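Aldehyde dehydrogenase (Anabaena variabilis, PDB 4H7N) probably oxidises aldehydes to carboxylic acids with NAD+ as the electron acceptor. Local coordinates at residues A[251-259]-A[419-427]; A[268-279]-A[364-375]. All coordinates share one frame; numbering follows the deposited sequence.

Interaction 1: A[251-259]-A[419-427]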
loop_
_atom_site.group_PDB
_atom_site.type_symbol
_atom_site.label_atom_id
_atom_site.label_comp_id
_atom_site.label_asym_id
_atom_site.label_seq_id
_atom_site.Cartn_x
_atom_site.Cartn_y
_atom_site.Cartn_z
ATOM N N THR A 251 -28.139 -24.333 -2.953
ATOM C CA THR A 251 -29.287 -23.432 -2.995
ATOM C C THR A 251 -29.448 -22.723 -1.647
ATOM O O THR A 251 -29.751 -21.532 -1.634
ATOM C CB THR A 251 -30.594 -24.118 -3.441
ATOM O OG1 THR A 251 -30.842 -25.244 -2.599
ATOM C CG2 THR A 251 -30.526 -24.543 -4.896
ATOM N N SER A 252 -29.248 -23.401 -0.516
ATOM C CA SER A 252 -29.319 -22.690 0.760
ATOM C C SER A 252 -28.170 -21.645 0.881
ATOM O O SER A 252 -28.379 -20.536 1.371
ATOM C CB SER A 252 -29.277 -23.655 1.963
ATOM O OG SER A 252 -30.399 -24.539 2.018
ATOM N N ALA A 253 -26.957 -22.001 0.460
ATOM C CA ALA A 253 -25.821 -21.115 0.634
ATOM C C ALA A 253 -25.969 -19.853 -0.237
ATOM O O ALA A 253 -25.684 -18.748 0.220
ATOM C CB ALA A 253 -24.541 -21.824 0.277
ATOM N N ILE A 254 -26.395 -20.056 -1.483
ATOM C CA ILE A 254 -26.511 -18.954 -2.457
ATOM C C ILE A 254 -27.683 -18.042 -2.070
ATOM O O ILE A 254 -27.577 -16.815 -2.142
ATOM C CB ILE A 254 -26.623 -19.492 -3.880
ATOM C CG1 ILE A 254 -25.234 -20.006 -4.304
ATOM C CG2 ILE A 254 -27.183 -18.448 -4.840
ATOM C CD1 ILE A 254 -25.226 -20.932 -5.479
ATOM N N LEU A 255 -28.763 -18.628 -1.565
ATOM C CA LEU A 255 -29.864 -17.790 -1.087
ATOM C C LEU A 255 -29.402 -16.879 0.043
ATOM O O LEU A 255 -29.664 -15.659 0.043
ATOM C CB LEU A 255 -31.045 -18.670 -0.666
ATOM C CG LEU A 255 -32.174 -17.893 -0.007
ATOM C CD1 LEU A 255 -32.788 -16.928 -1.009
ATOM C CD2 LEU A 255 -33.169 -18.844 0.618
ATOM N N TRP A 256 -28.711 -17.444 1.021
ATOM C CA TRP A 256 -28.219 -16.669 2.164
ATOM C C TRP A 256 -27.231 -15.598 1.691
ATOM O O TRP A 256 -27.332 -14.421 2.018
ATOM C CB TRP A 256 -27.606 -17.573 3.235
ATOM C CG TRP A 256 -27.141 -16.774 4.399
ATOM C CD1 TRP A 256 -27.914 -16.277 5.425
ATOM C CD2 TRP A 256 -25.824 -16.293 4.618
ATOM N NE1 TRP A 256 -27.135 -15.538 6.287
ATOM C CE2 TRP A 256 -25.850 -15.528 5.816
ATOM C CE3 TRP A 256 -24.610 -16.470 3.950
ATOM C CZ2 TRP A 256 -24.713 -14.910 6.330
ATOM C CZ3 TRP A 256 -23.482 -15.838 4.448
ATOM C CH2 TRP A 256 -23.538 -15.060 5.629
ATOM N N GLY A 257 -26.297 -16.012 0.867
ATOM C CA GLY A 257 -25.318 -15.107 0.357
ATOM C C GLY A 257 -25.916 -13.994 -0.467
ATOM O O GLY A 257 -25.410 -12.885 -0.406
ATOM N N ALA A 258 -27.003 -14.274 -1.195
ATOM C CA ALA A 258 -27.631 -13.223 -2.043
ATOM C C ALA A 258 -28.597 -12.292 -1.317
ATOM O O ALA A 258 -28.781 -11.187 -1.769
ATOM C CB ALA A 258 -28.334 -13.835 -3.215
ATOM N N VAL A 259 -29.229 -12.725 -0.219
ATOM C CA VAL A 259 -30.268 -11.915 0.363
ATOM C C VAL A 259 -30.103 -11.542 1.830
ATOM O O VAL A 259 -30.897 -10.757 2.342
ATOM C CB VAL A 259 -31.678 -12.492 0.096
ATOM C CG1 VAL A 259 -31.824 -12.858 -1.369
ATOM C CG2 VAL A 259 -31.963 -13.668 1.006
ATOM N N ASN A 419 -17.670 -24.685 -2.094
ATOM C CA ASN A 419 -18.830 -25.469 -1.599
ATOM C C ASN A 419 -19.617 -24.750 -0.539
ATOM O O ASN A 419 -20.346 -25.348 0.206
ATOM C CB ASN A 419 -18.382 -26.866 -1.194
ATOM C CG ASN A 419 -17.969 -27.648 -2.405
ATOM O OD1 ASN A 419 -18.463 -27.369 -3.486
ATOM N ND2 ASN A 419 -17.059 -28.590 -2.258
ATOM N N ASP A 420 -19.484 -23.432 -0.565
ATOM C CA ASP A 420 -20.226 -22.503 0.262
ATOM C C ASP A 420 -20.213 -21.138 -0.417
ATOM O O ASP A 420 -19.568 -20.974 -1.472
ATOM C CB ASP A 420 -19.572 -22.421 1.623
ATOM C CG ASP A 420 -20.549 -22.128 2.723
ATOM O OD1 ASP A 420 -21.576 -21.427 2.464
ATOM O OD2 ASP A 420 -20.259 -22.579 3.863
ATOM N N ALA A 421 -20.943 -20.158 0.142
ATOM C CA ALA A 421 -20.972 -18.819 -0.454
ATOM C C ALA A 421 -20.863 -17.756 0.599
ATOM O O ALA A 421 -21.368 -17.922 1.720
ATOM C CB ALA A 421 -22.251 -18.598 -1.271
ATOM N N ALA A 422 -20.196 -16.657 0.221
ATOM C CA ALA A 422 -20.030 -15.476 1.047
ATOM C C ALA A 422 -19.376 -15.706 2.384
ATOM O O ALA A 422 -19.738 -15.049 3.368
ATOM C CB ALA A 422 -21.396 -14.795 1.249
ATOM N N LEU A 423 -18.424 -16.628 2.449
ATOM C CA LEU A 423 -17.853 -16.977 3.753
ATOM C C LEU A 423 -17.131 -15.839 4.377
ATOM O O LEU A 423 -17.130 -15.740 5.624
ATOM C CB LEU A 423 -16.969 -18.222 3.687
ATOM C CG LEU A 423 -17.782 -19.492 3.565
ATOM C CD1 LEU A 423 -16.911 -20.654 3.174
ATOM C CD2 LEU A 423 -18.523 -19.777 4.876
ATOM N N THR A 424 -16.619 -14.894 3.566
ATOM C CA THR A 424 -15.919 -13.757 4.172
ATOM C C THR A 424 -16.840 -12.852 4.951
ATOM O O THR A 424 -16.390 -12.072 5.749
ATOM C CB THR A 424 -15.102 -12.913 3.203
ATOM O OG1 THR A 424 -15.967 -12.262 2.266
ATOM C CG2 THR A 424 -14.113 -13.815 2.483
ATOM N N ALA A 425 -18.132 -12.982 4.743
ATOM C CA ALA A 425 -19.060 -12.259 5.608
ATOM C C ALA A 425 -19.091 -12.839 7.038
ATOM O O ALA A 425 -19.387 -12.131 7.994
ATOM C CB ALA A 425 -20.444 -12.202 4.939
HETATM N N MSE A 426 -18.721 -14.102 7.229
HETATM C CA MSE A 426 -18.825 -14.736 8.563
HETATM C C MSE A 426 -17.485 -14.969 9.182
HETATM O O MSE A 426 -17.387 -15.344 10.322
HETATM C CB MSE A 426 -19.559 -16.074 8.469
HETATM C CG MSE A 426 -20.997 -15.786 8.095
HETATM SE SE MSE A 426 -21.927 -14.734 9.492
HETATM C CE MSE A 426 -21.485 -15.797 11.088
HETATM N N MSE A 427 -16.418 -14.762 8.436
HETATM C CA MSE A 427 -15.111 -15.109 8.906
HETATM C C MSE A 427 -14.108 -14.122 8.486
HETATM O O MSE A 427 -14.154 -13.605 7.398
HETATM C CB MSE A 427 -14.634 -16.318 8.184
HETATM C CG MSE A 427 -15.674 -17.341 8.439
HETATM SE SE MSE A 427 -14.986 -18.769 7.337
HETATM C CE MSE A 427 -13.569 -19.312 8.623
#
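A253 and G257, one turn apart on helix 247-259, meet A421 and A422 of the loop that follows strand 415-418, a worked example of how small residues let a helix and a loop come close. A421 turns its methyl toward the helix, where CB lies 3.7 Å from the carbonyl O of A253 and 4.2 Å from A253 CB. At the next turn the lack of a side chain on G257 lets A422 CB come to 4.0 Å from G257 CA, so this is the tight part of the contact. No hydrogen bond crosses it. D420 instead braces its own loop: its OD1 accepts the N-H of A421 at 2.7 Å, on the anti side and somewhat out of the carboxylate plane, and the same oxygen rests against the methyl of A253.

W256, itself buried, links this part to the looser, solvent side at A425 and M426. Its CG is anti to the backbone N (chi1 -179°), which swings the indole off the helix and over toward residues 422-426. The six-membered ring leads: its edge faces the carbonyl O of A422 in plane, and CH2 touches M426 CG at 3.6 Å. The bent selenomethionine chain of M426, partly exposed, brings SE into an oblique Met-aromatic contact, 5.2 Å from the six-membered ring centroid, and A425, exposed, sets its methyl CB 4.3 Å from W256 CH2. Replacing the indole of W256 by an alanine is likely to open a gap beside A422 and M426 and leave W470, W471 and F472 of the second subunit without the ring they meet. The contact thus joins a helix flanking the seven-stranded sheet of this aldehyde dehydrogenase fold to a loop near the predicted active-site E232, at the subunit interface.

Interaction 2: A[268-279]-A[364-375]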
loop_
_atom_site.group_PDB
_atom_site.type_symbol
_atom_site.label_atom_id
_atom_site.label_comp_id
_atom_site.label_asym_id
_atom_site.label_seq_id
_atom_site.Cartn_x
_atom_site.Cartn_y
_atom_site.Cartn_z
ATOM N N SER A 268 -22.348 -9.706 -1.227
ATOM C CA SER A 268 -23.543 -10.369 -1.631
ATOM C C SER A 268 -23.246 -11.105 -2.946
ATOM O O SER A 268 -22.608 -10.531 -3.849
ATOM C CB SER A 268 -24.658 -9.321 -1.910
ATOM O OG SER A 268 -25.863 -10.013 -1.983
ATOM N N ILE A 269 -23.793 -12.310 -3.084
ATOM C CA ILE A 269 -23.795 -13.021 -4.358
ATOM C C ILE A 269 -24.803 -12.277 -5.277
ATOM O O ILE A 269 -25.989 -12.185 -4.948
ATOM C CB ILE A 269 -24.207 -14.496 -4.219
ATOM C CG1 ILE A 269 -23.240 -15.299 -3.337
ATOM C CG2 ILE A 269 -24.353 -15.130 -5.611
ATOM C CD1 ILE A 269 -21.770 -15.198 -3.773
ATOM N N GLU A 270 -24.336 -11.759 -6.404
ATOM C CA GLU A 270 -25.192 -10.980 -7.269
ATOM C C GLU A 270 -25.363 -11.581 -8.668
ATOM O O GLU A 270 -26.099 -11.044 -9.472
ATOM C CB GLU A 270 -24.627 -9.576 -7.378
ATOM C CG GLU A 270 -24.797 -8.752 -6.087
ATOM C CD GLU A 270 -24.846 -7.216 -6.287
ATOM O OE1 GLU A 270 -24.917 -6.740 -7.439
ATOM O OE2 GLU A 270 -24.786 -6.494 -5.251
ATOM N N ARG A 271 -24.651 -12.660 -8.963
ATOM C CA ARG A 271 -24.750 -13.362 -10.260
ATOM C C ARG A 271 -24.541 -14.850 -10.021
ATOM O O ARG A 271 -23.643 -15.207 -9.298
ATOM C CB ARG A 271 -23.645 -12.955 -11.206
ATOM C CG ARG A 271 -23.492 -11.470 -11.296
ATOM C CD ARG A 271 -22.408 -11.115 -12.277
ATOM N NE ARG A 271 -21.085 -11.055 -11.701
ATOM C CZ ARG A 271 -19.973 -11.509 -12.294
ATOM N NH1 ARG A 271 -20.019 -12.212 -13.426
ATOM N NH2 ARG A 271 -18.802 -11.334 -11.707
ATOM N N ILE A 272 -25.350 -15.690 -10.647
ATOM C CA ILE A 272 -25.339 -17.113 -10.402
ATOM C C ILE A 272 -25.295 -17.864 -11.743
ATOM O O ILE A 272 -26.163 -17.636 -12.616
ATOM C CB ILE A 272 -26.585 -17.511 -9.607
ATOM C CG1 ILE A 272 -26.614 -16.778 -8.257
ATOM C CG2 ILE A 272 -26.542 -18.993 -9.330
ATOM C CD1 ILE A 272 -28.036 -16.697 -7.679
ATOM N N TYR A 273 -24.252 -18.680 -11.919
ATOM C CA TYR A 273 -24.034 -19.455 -13.135
ATOM C C TYR A 273 -24.177 -20.929 -12.793
ATOM O O TYR A 273 -23.532 -21.399 -11.866
ATOM C CB TYR A 273 -22.644 -19.145 -13.704
ATOM C CG TYR A 273 -22.482 -17.666 -13.967
ATOM C CD1 TYR A 273 -23.004 -17.086 -15.111
ATOM C CD2 TYR A 273 -21.887 -16.835 -13.004
ATOM C CE1 TYR A 273 -22.949 -15.716 -15.311
ATOM C CE2 TYR A 273 -21.786 -15.470 -13.197
ATOM C CZ TYR A 273 -22.329 -14.915 -14.350
ATOM O OH TYR A 273 -22.203 -13.578 -14.517
ATOM N N VAL A 274 -25.023 -21.668 -13.530
ATOM C CA VAL A 274 -25.289 -23.070 -13.204
ATOM C C VAL A 274 -25.161 -23.951 -14.438
ATOM O O VAL A 274 -25.666 -23.615 -15.511
ATOM C CB VAL A 274 -26.720 -23.247 -12.646
ATOM C CG1 VAL A 274 -26.909 -24.660 -12.118
ATOM C CG2 VAL A 274 -26.985 -22.241 -11.536
ATOM N N ALA A 275 -24.489 -25.083 -14.272
ATOM C CA ALA A 275 -24.369 -26.073 -15.344
ATOM C C ALA A 275 -25.755 -26.279 -15.959
ATOM O O ALA A 275 -26.744 -26.496 -15.212
ATOM C CB ALA A 275 -23.865 -27.382 -14.772
ATOM N N GLU A 276 -25.829 -26.257 -17.291
ATOM C CA GLU A 276 -27.138 -26.370 -17.970
ATOM C C GLU A 276 -27.957 -27.606 -17.608
ATOM O O GLU A 276 -29.151 -27.517 -17.531
ATOM C CB GLU A 276 -27.025 -26.203 -19.490
ATOM C CG GLU A 276 -26.173 -27.246 -20.185
ATOM C CD GLU A 276 -25.945 -26.927 -21.667
ATOM O OE1 GLU A 276 -26.440 -25.888 -22.148
ATOM O OE2 GLU A 276 -25.255 -27.707 -22.355
ATOM N N SER A 277 -27.327 -28.742 -17.362
ATOM C CA SER A 277 -28.071 -29.946 -16.992
ATOM C C SER A 277 -28.709 -29.882 -15.600
ATOM O O SER A 277 -29.580 -30.700 -15.298
ATOM C CB SER A 277 -27.172 -31.192 -17.054
ATOM O OG SER A 277 -26.096 -31.075 -16.125
ATOM N N LYS A 278 -28.271 -28.962 -14.740
ATOM C CA LYS A 278 -28.851 -28.840 -13.375
ATOM C C LYS A 278 -29.600 -27.531 -13.180
ATOM O O LYS A 278 -30.128 -27.246 -12.101
ATOM C CB LYS A 278 -27.739 -28.888 -12.324
ATOM C CG LYS A 278 -26.899 -30.139 -12.407
ATOM C CD LYS A 278 -27.745 -31.373 -12.112
ATOM C CE LYS A 278 -26.863 -32.604 -12.041
ATOM N NZ LYS A 278 -27.675 -33.837 -12.040
ATOM N N PHE A 279 -29.647 -26.746 -14.237
ATOM C CA PHE A 279 -30.138 -25.385 -14.184
ATOM C C PHE A 279 -31.596 -25.292 -13.696
ATOM O O PHE A 279 -31.911 -24.574 -12.721
ATOM C CB PHE A 279 -29.952 -24.762 -15.570
ATOM C CG PHE A 279 -30.647 -23.451 -15.725
ATOM C CD1 PHE A 279 -30.187 -22.341 -15.076
ATOM C CD2 PHE A 279 -31.773 -23.342 -16.533
ATOM C CE1 PHE A 279 -30.827 -21.126 -15.213
ATOM C CE2 PHE A 279 -32.420 -22.144 -16.666
ATOM C CZ PHE A 279 -31.949 -21.027 -15.998
ATOM N N GLU A 364 -23.291 -3.014 -9.757
ATOM C CA GLU A 364 -23.605 -3.416 -8.402
ATOM C C GLU A 364 -25.087 -3.122 -8.145
ATOM O O GLU A 364 -25.558 -2.013 -8.391
ATOM C CB GLU A 364 -22.697 -2.699 -7.366
ATOM C CG GLU A 364 -22.853 -3.210 -5.916
ATOM C CD GLU A 364 -21.677 -2.820 -4.967
ATOM O OE1 GLU A 364 -21.295 -1.617 -5.021
ATOM O OE2 GLU A 364 -21.142 -3.705 -4.186
ATOM N N THR A 365 -25.799 -4.117 -7.653
ATOM C CA THR A 365 -27.237 -3.981 -7.358
ATOM C C THR A 365 -27.485 -3.647 -5.872
ATOM O O THR A 365 -28.300 -2.779 -5.543
ATOM C CB THR A 365 -27.932 -5.285 -7.794
ATOM O OG1 THR A 365 -27.694 -5.495 -9.196
ATOM C CG2 THR A 365 -29.438 -5.233 -7.584
ATOM N N PHE A 366 -26.760 -4.327 -4.966
ATOM C CA PHE A 366 -26.930 -4.098 -3.534
ATOM C C PHE A 366 -28.394 -4.350 -3.133
ATOM O O PHE A 366 -28.958 -3.611 -2.321
ATOM C CB PHE A 366 -26.512 -2.656 -3.192
ATOM C CG PHE A 366 -25.453 -2.552 -2.151
ATOM C CD1 PHE A 366 -24.194 -3.096 -2.371
ATOM C CD2 PHE A 366 -25.710 -1.927 -0.926
ATOM C CE1 PHE A 366 -23.178 -3.004 -1.420
ATOM C CE2 PHE A 366 -24.690 -1.837 0.036
ATOM C CZ PHE A 366 -23.436 -2.357 -0.218
ATOM N N GLY A 367 -28.997 -5.388 -3.716
ATOM C CA GLY A 367 -30.376 -5.787 -3.420
ATOM C C GLY A 367 -30.520 -7.299 -3.381
ATOM O O GLY A 367 -29.550 -8.034 -3.619
ATOM N N PRO A 368 -31.743 -7.802 -3.097
ATOM C CA PRO A 368 -31.882 -9.240 -2.854
ATOM C C PRO A 368 -32.249 -9.980 -4.147
ATOM O O PRO A 368 -33.234 -10.730 -4.202
ATOM C CB PRO A 368 -33.020 -9.291 -1.839
ATOM C CG PRO A 368 -33.926 -8.176 -2.269
ATOM C CD PRO A 368 -32.999 -7.091 -2.820
ATOM N N ILE A 369 -31.444 -9.777 -5.168
ATOM C CA ILE A 369 -31.767 -10.253 -6.515
ATOM C C ILE A 369 -30.866 -11.413 -6.907
ATOM O O ILE A 369 -29.671 -11.362 -6.687
ATOM C CB ILE A 369 -31.562 -9.158 -7.557
ATOM C CG1 ILE A 369 -32.235 -7.872 -7.110
ATOM C CG2 ILE A 369 -32.143 -9.590 -8.895
ATOM C CD1 ILE A 369 -33.691 -8.021 -6.699
HETATM N N MSE A 370 -31.460 -12.442 -7.511
HETATM C CA MSE A 370 -30.753 -13.658 -7.850
HETATM C C MSE A 370 -31.023 -13.910 -9.312
HETATM O O MSE A 370 -32.017 -14.575 -9.649
HETATM C CB MSE A 370 -31.280 -14.787 -6.982
HETATM C CG MSE A 370 -30.779 -14.673 -5.553
HETATM SE SE MSE A 370 -31.682 -15.900 -4.317
HETATM C CE MSE A 370 -33.411 -15.010 -4.152
ATOM N N PRO A 371 -30.217 -13.328 -10.196
ATOM C CA PRO A 371 -30.287 -13.682 -11.618
ATOM C C PRO A 371 -29.491 -14.949 -11.891
ATOM O O PRO A 371 -28.295 -15.015 -11.558
ATOM C CB PRO A 371 -29.632 -12.464 -12.313
ATOM C CG PRO A 371 -28.735 -11.855 -11.282
ATOM C CD PRO A 371 -29.121 -12.387 -9.923
ATOM N N VAL A 372 -30.116 -15.924 -12.527
ATOM C CA VAL A 372 -29.518 -17.230 -12.741
ATOM C C VAL A 372 -29.354 -17.556 -14.213
ATOM O O VAL A 372 -30.316 -17.576 -14.919
ATOM C CB VAL A 372 -30.395 -18.320 -12.086
ATOM C CG1 VAL A 372 -29.693 -19.663 -12.124
ATOM C CG2 VAL A 372 -30.657 -17.934 -10.636
HETATM N N MSE A 373 -28.137 -17.847 -14.648
HETATM C CA MSE A 373 -27.838 -18.146 -16.059
HETATM C C MSE A 373 -27.277 -19.540 -16.206
HETATM O O MSE A 373 -26.417 -19.900 -15.444
HETATM C CB MSE A 373 -26.675 -17.247 -16.505
HETATM C CG MSE A 373 -27.132 -16.122 -17.389
HETATM SE SE MSE A 373 -25.580 -15.130 -18.074
HETATM C CE MSE A 373 -25.378 -15.807 -19.897
ATOM N N PRO A 374 -27.708 -20.319 -17.209
ATOM C CA PRO A 374 -27.037 -21.597 -17.462
ATOM C C PRO A 374 -25.661 -21.441 -18.138
ATOM O O PRO A 374 -25.415 -20.431 -18.761
ATOM C CB PRO A 374 -28.013 -22.309 -18.413
ATOM C CG PRO A 374 -28.709 -21.220 -19.132
ATOM C CD PRO A 374 -28.704 -19.999 -18.250
ATOM N N PHE A 375 -24.762 -22.411 -17.987
ATOM C CA PHE A 375 -23.578 -22.515 -18.873
ATOM C C PHE A 375 -23.398 -23.901 -19.517
ATOM O O PHE A 375 -23.671 -24.927 -18.901
ATOM C CB PHE A 375 -22.274 -22.067 -18.183
ATOM C CG PHE A 375 -21.946 -22.830 -16.955
ATOM C CD1 PHE A 375 -21.238 -24.013 -17.036
ATOM C CD2 PHE A 375 -22.338 -22.371 -15.699
ATOM C CE1 PHE A 375 -20.910 -24.729 -15.889
ATOM C CE2 PHE A 375 -22.023 -23.097 -14.547
ATOM C CZ PHE A 375 -21.300 -24.271 -14.635
HETATM O O HOH W 1 -27.681 -9.765 -3.571
HETATM O O HOH W 2 -27.780 -8.871 -8.817
#
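E270 reaches across to the loop before strand 369-375 and receives two consecutive backbone amides on its carboxylate. T365 N donates to OE1 at 2.8 Å on the syn side, whereas F366 N approaches OE2 at 2.9 Å from above the carboxylate plane. The extended chain beyond CG carries the group this far, and two fairly straight bonds should restrict its rotation.

Farther along, the strands pair in parallel. I272 is held through both its N and its O to the one neighbouring strand, its N donating to P371 O and its O accepting M373 N at 2.8 Å; V274 repeats the pattern between M373 O and F375 N, and E276 N closes the series on F375 O. On one face of the sheet I272 CD1 lies against M370 CB, V274 against V372, and the F279 ring carries P374 CB over its face. On the other, M373 SE sits at the edge of the Y273 ring, 3.9 Å from CE1. F375 has its CG between backbone N and carbonyl carbon (chi1 58°), folding the ring back across the neighbouring strand: A275 CA stands over its face, 3.8 Å from the centroid.

A second shell positions these groups. K236 forms a salt bridge with E270 OE1, and H320 bonds T365 OG1. Y273 OH takes a bond from R271 NH1 at 2.8 Å and also hydrogen-bonds H356 NE2, while I254 of helix 247-259 covers I272. These are adjacent central strands of the parallel core in the seven-stranded sheet, typical of the catalytic domain of aldehyde dehydrogenases.

Following the chain from the N terminus, helix 247-259 supplies the first half of interaction 1 and strand 269-275 the first half of interaction 2, the two elements being consecutive. The chain then passes through helices and strands before returning at 364-375, which closes the loop of interaction 2. Only later does 419-427 come back to the helix and close the wider loop of interaction 1, so the second contact is nested within the first. Their centres lie about 13 Å apart, and they touch directly, with a probable hydrogen bond from I269 N to G257 O at 3.2 Å. Together they tie the helix to two central strands and to the loop leaving strand 415-418, outermost within the chain.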